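Local coordinates for phosphoribosylaminoimidazole carboxylase (Bombyx mori, PDB 4JA0), which probably catalyses two steps of de novo purine biosynthesis, joining an aminoimidazole ribonucleotide carboxylase to a SAICAR synthetase in one bifunctional chain, at residues D212-R217 with V228-Y233. Residues are numbered along the deposited sequence; the frame is centred on the assembly and turned at random.
Sequences DSDSWR and VDKQVY
R217 and D229 meet where an Asx turn, D212 OD1 accepting from D214 N, runs into strand 216-220 of the SAICAR synthetase region and faces the start of helix 231-235. The R217 chain runs at a slant past D229, its CG 3.4 Å from D229 OD2, and the guanidinium and carboxylate planes stand 70° apart. The salt bridge is long, R217 NE lying 4.0 Å from D229 OD2. A bend at chi3 (-88°) turns NE of R217 off the line of the chain; NH2 of R217 then donates to OE1 of Q231 over 2.7 Å. This NH2 comes from well above the amide plane of Q231. OE1 also accepts from R234, while R217 NH1 pairs with D192, so the guanidinium links the sheet to the helix start; a sulfate, probably from the crystallisation liquor, lies near NH1 as a weak, long ion pair. An alanine at R217 would probably leave D192 without this charged mate and Q231 OE1 without its NH2 donor, and open a gap beside D229.

D229 holds its CG between backbone N and carbonyl carbon, from where OD2 caps the helix start through a weak bond from Q231 N. Its CB sits at the edge of the W216 ring, near the ring plane, while D212 O lies over the centre of one ring face. The extended K230 chain lies against D214, CG and CD of K230 both 3.5 Å from D214 OD1, and carries NZ onward to D46 and the carbonyl of A44. The charged ends of D214 and K230 stay apart. The backbones also join directly: K230 N donates to S213 O over 3.3 Å, with a C=O...N angle of 159°.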
loop_
_atom_site.group_PDB
_atom_site.type_symbol
_atom_site.label_atom_id
_atom_site.label_comp_id
_atom_site.label_asym_id
_atom_site.label_seq_id
_atom_site.Cartn_x
_atom_site.Cartn_y
_atom_site.Cartn_z
ATOM N N ASP A 212 51.879 -28.359 -8.921
ATOM C CA ASP A 212 52.708 -28.918 -7.855
ATOM C C ASP A 212 53.628 -27.834 -7.289
ATOM O O ASP A 212 53.339 -26.647 -7.446
ATOM C CB ASP A 212 53.510 -30.141 -8.335
ATOM C CG ASP A 212 54.416 -29.836 -9.529
ATOM O OD1 ASP A 212 54.849 -28.673 -9.656
ATOM O OD2 ASP A 212 54.747 -30.768 -10.309
ATOM N N SER A 213 54.727 -28.225 -6.641
ATOM C CA SER A 213 55.662 -27.232 -6.097
ATOM C C SER A 213 56.476 -26.536 -7.163
ATOM O O SER A 213 57.238 -25.620 -6.854
ATOM C CB SER A 213 56.592 -27.812 -5.041
ATOM O OG SER A 213 55.888 -28.116 -3.854
ATOM N N ASP A 214 56.312 -26.953 -8.413
ATOM C CA ASP A 214 56.944 -26.243 -9.522
ATOM C C ASP A 214 56.018 -25.143 -10.046
ATOM O O ASP A 214 56.459 -24.210 -10.689
ATOM C CB ASP A 214 57.299 -27.222 -10.651
ATOM C CG ASP A 214 58.339 -28.265 -10.225
ATOM O OD1 ASP A 214 59.210 -27.941 -9.384
ATOM O OD2 ASP A 214 58.280 -29.415 -10.718
ATOM N N SER A 215 54.744 -25.227 -9.686
ATOM C CA SER A 215 53.728 -24.336 -10.210
ATOM C C SER A 215 53.552 -23.075 -9.378
ATOM O O SER A 215 52.973 -22.091 -9.849
ATOM C CB SER A 215 52.378 -25.063 -10.258
ATOM O OG SER A 215 52.491 -26.360 -10.807
ATOM N N TRP A 216 54.065 -23.078 -8.158
ATOM C CA TRP A 216 53.769 -21.976 -7.256
ATOM C C TRP A 216 54.926 -21.440 -6.433
ATOM O O TRP A 216 56.049 -21.933 -6.496
ATOM C CB TRP A 216 52.593 -22.343 -6.338
ATOM C CG TRP A 216 52.821 -23.515 -5.405
ATOM C CD1 TRP A 216 53.976 -23.853 -4.771
ATOM C CD2 TRP A 216 51.847 -24.488 -5.006
ATOM N NE1 TRP A 216 53.788 -24.972 -4.001
ATOM C CE2 TRP A 216 52.492 -25.388 -4.131
ATOM C CE3 TRP A 216 50.489 -24.682 -5.298
ATOM C CZ2 TRP A 216 51.828 -26.469 -3.546
ATOM C CZ3 TRP A 216 49.828 -25.754 -4.713
ATOM C CH2 TRP A 216 50.497 -26.634 -3.848
ATOM N N ARG A 217 54.627 -20.419 -5.647
ATOM C CA ARG A 217 55.599 -19.821 -4.754
ATOM C C ARG A 217 54.992 -19.810 -3.349
ATOM O O ARG A 217 53.972 -19.168 -3.107
ATOM C CB ARG A 217 55.930 -18.423 -5.256
ATOM C CG ARG A 217 57.168 -17.804 -4.673
ATOM C CD ARG A 217 57.611 -16.647 -5.545
ATOM N NE ARG A 217 58.502 -17.068 -6.624
ATOM C CZ ARG A 217 58.586 -16.477 -7.819
ATOM N NH1 ARG A 217 57.806 -15.446 -8.132
ATOM N NH2 ARG A 217 59.443 -16.936 -8.725
ATOM N N VAL A 228 59.475 -22.624 0.186
ATOM C CA VAL A 228 59.501 -24.082 0.089
ATOM C C VAL A 228 59.268 -24.531 -1.344
ATOM O O VAL A 228 59.132 -25.726 -1.628
ATOM C CB VAL A 228 58.422 -24.729 0.999
ATOM C CG1 VAL A 228 58.821 -26.131 1.382
ATOM C CG2 VAL A 228 58.255 -23.933 2.245
ATOM N N ASP A 229 59.184 -23.563 -2.246
ATOM C CA ASP A 229 58.878 -23.862 -3.644
ATOM C C ASP A 229 60.145 -24.036 -4.485
ATOM O O ASP A 229 61.265 -24.044 -3.974
ATOM C CB ASP A 229 58.026 -22.742 -4.239
ATOM C CG ASP A 229 58.653 -21.385 -4.046
ATOM O OD1 ASP A 229 58.931 -21.016 -2.880
ATOM O OD2 ASP A 229 58.878 -20.690 -5.062
ATOM N N LYS A 230 59.940 -24.148 -5.790
ATOM C CA LYS A 230 61.007 -24.302 -6.779
ATOM C C LYS A 230 61.900 -23.041 -6.941
ATOM O O LYS A 230 62.826 -23.019 -7.754
ATOM C CB LYS A 230 60.357 -24.704 -8.116
ATOM C CG LYS A 230 61.279 -25.176 -9.225
ATOM C CD LYS A 230 60.586 -24.994 -10.568
ATOM C CE LYS A 230 61.534 -25.214 -11.718
ATOM N NZ LYS A 230 60.866 -24.935 -13.015
ATOM N N GLN A 231 61.638 -21.997 -6.162
ATOM C CA GLN A 231 62.498 -20.824 -6.196
ATOM C C GLN A 231 63.838 -21.146 -5.529
ATOM O O GLN A 231 64.873 -20.577 -5.877
ATOM C CB GLN A 231 61.833 -19.626 -5.511
ATOM C CG GLN A 231 62.506 -18.286 -5.806
ATOM C CD GLN A 231 62.583 -17.979 -7.302
ATOM O OE1 GLN A 231 61.676 -18.322 -8.063
ATOM N NE2 GLN A 231 63.668 -17.329 -7.726
ATOM N N VAL A 232 63.806 -22.064 -4.566
ATOM C CA VAL A 232 65.014 -22.507 -3.883
ATOM C C VAL A 232 65.991 -23.082 -4.898
ATOM O O VAL A 232 67.200 -22.801 -4.862
ATOM C CB VAL A 232 64.691 -23.569 -2.809
ATOM C CG1 VAL A 232 65.950 -24.274 -2.345
ATOM C CG2 VAL A 232 63.977 -22.925 -1.629
ATOM N N TYR A 233 65.449 -23.871 -5.820
ATOM C CA TYR A 233 66.260 -24.472 -6.870
ATOM C C TYR A 233 66.758 -23.414 -7.880
ATOM O O TYR A 233 67.901 -23.473 -8.331
ATOM C CB TYR A 233 65.473 -25.592 -7.564
ATOM C CG TYR A 233 66.192 -26.221 -8.737
ATOM C CD1 TYR A 233 65.790 -25.962 -10.042
ATOM C CD2 TYR A 233 67.284 -27.066 -8.541
ATOM C CE1 TYR A 233 66.446 -26.536 -11.112
ATOM C CE2 TYR A 233 67.951 -27.647 -9.619
ATOM C CZ TYR A 233 67.523 -27.374 -10.906
ATOM O OH TYR A 233 68.160 -27.933 -11.994
#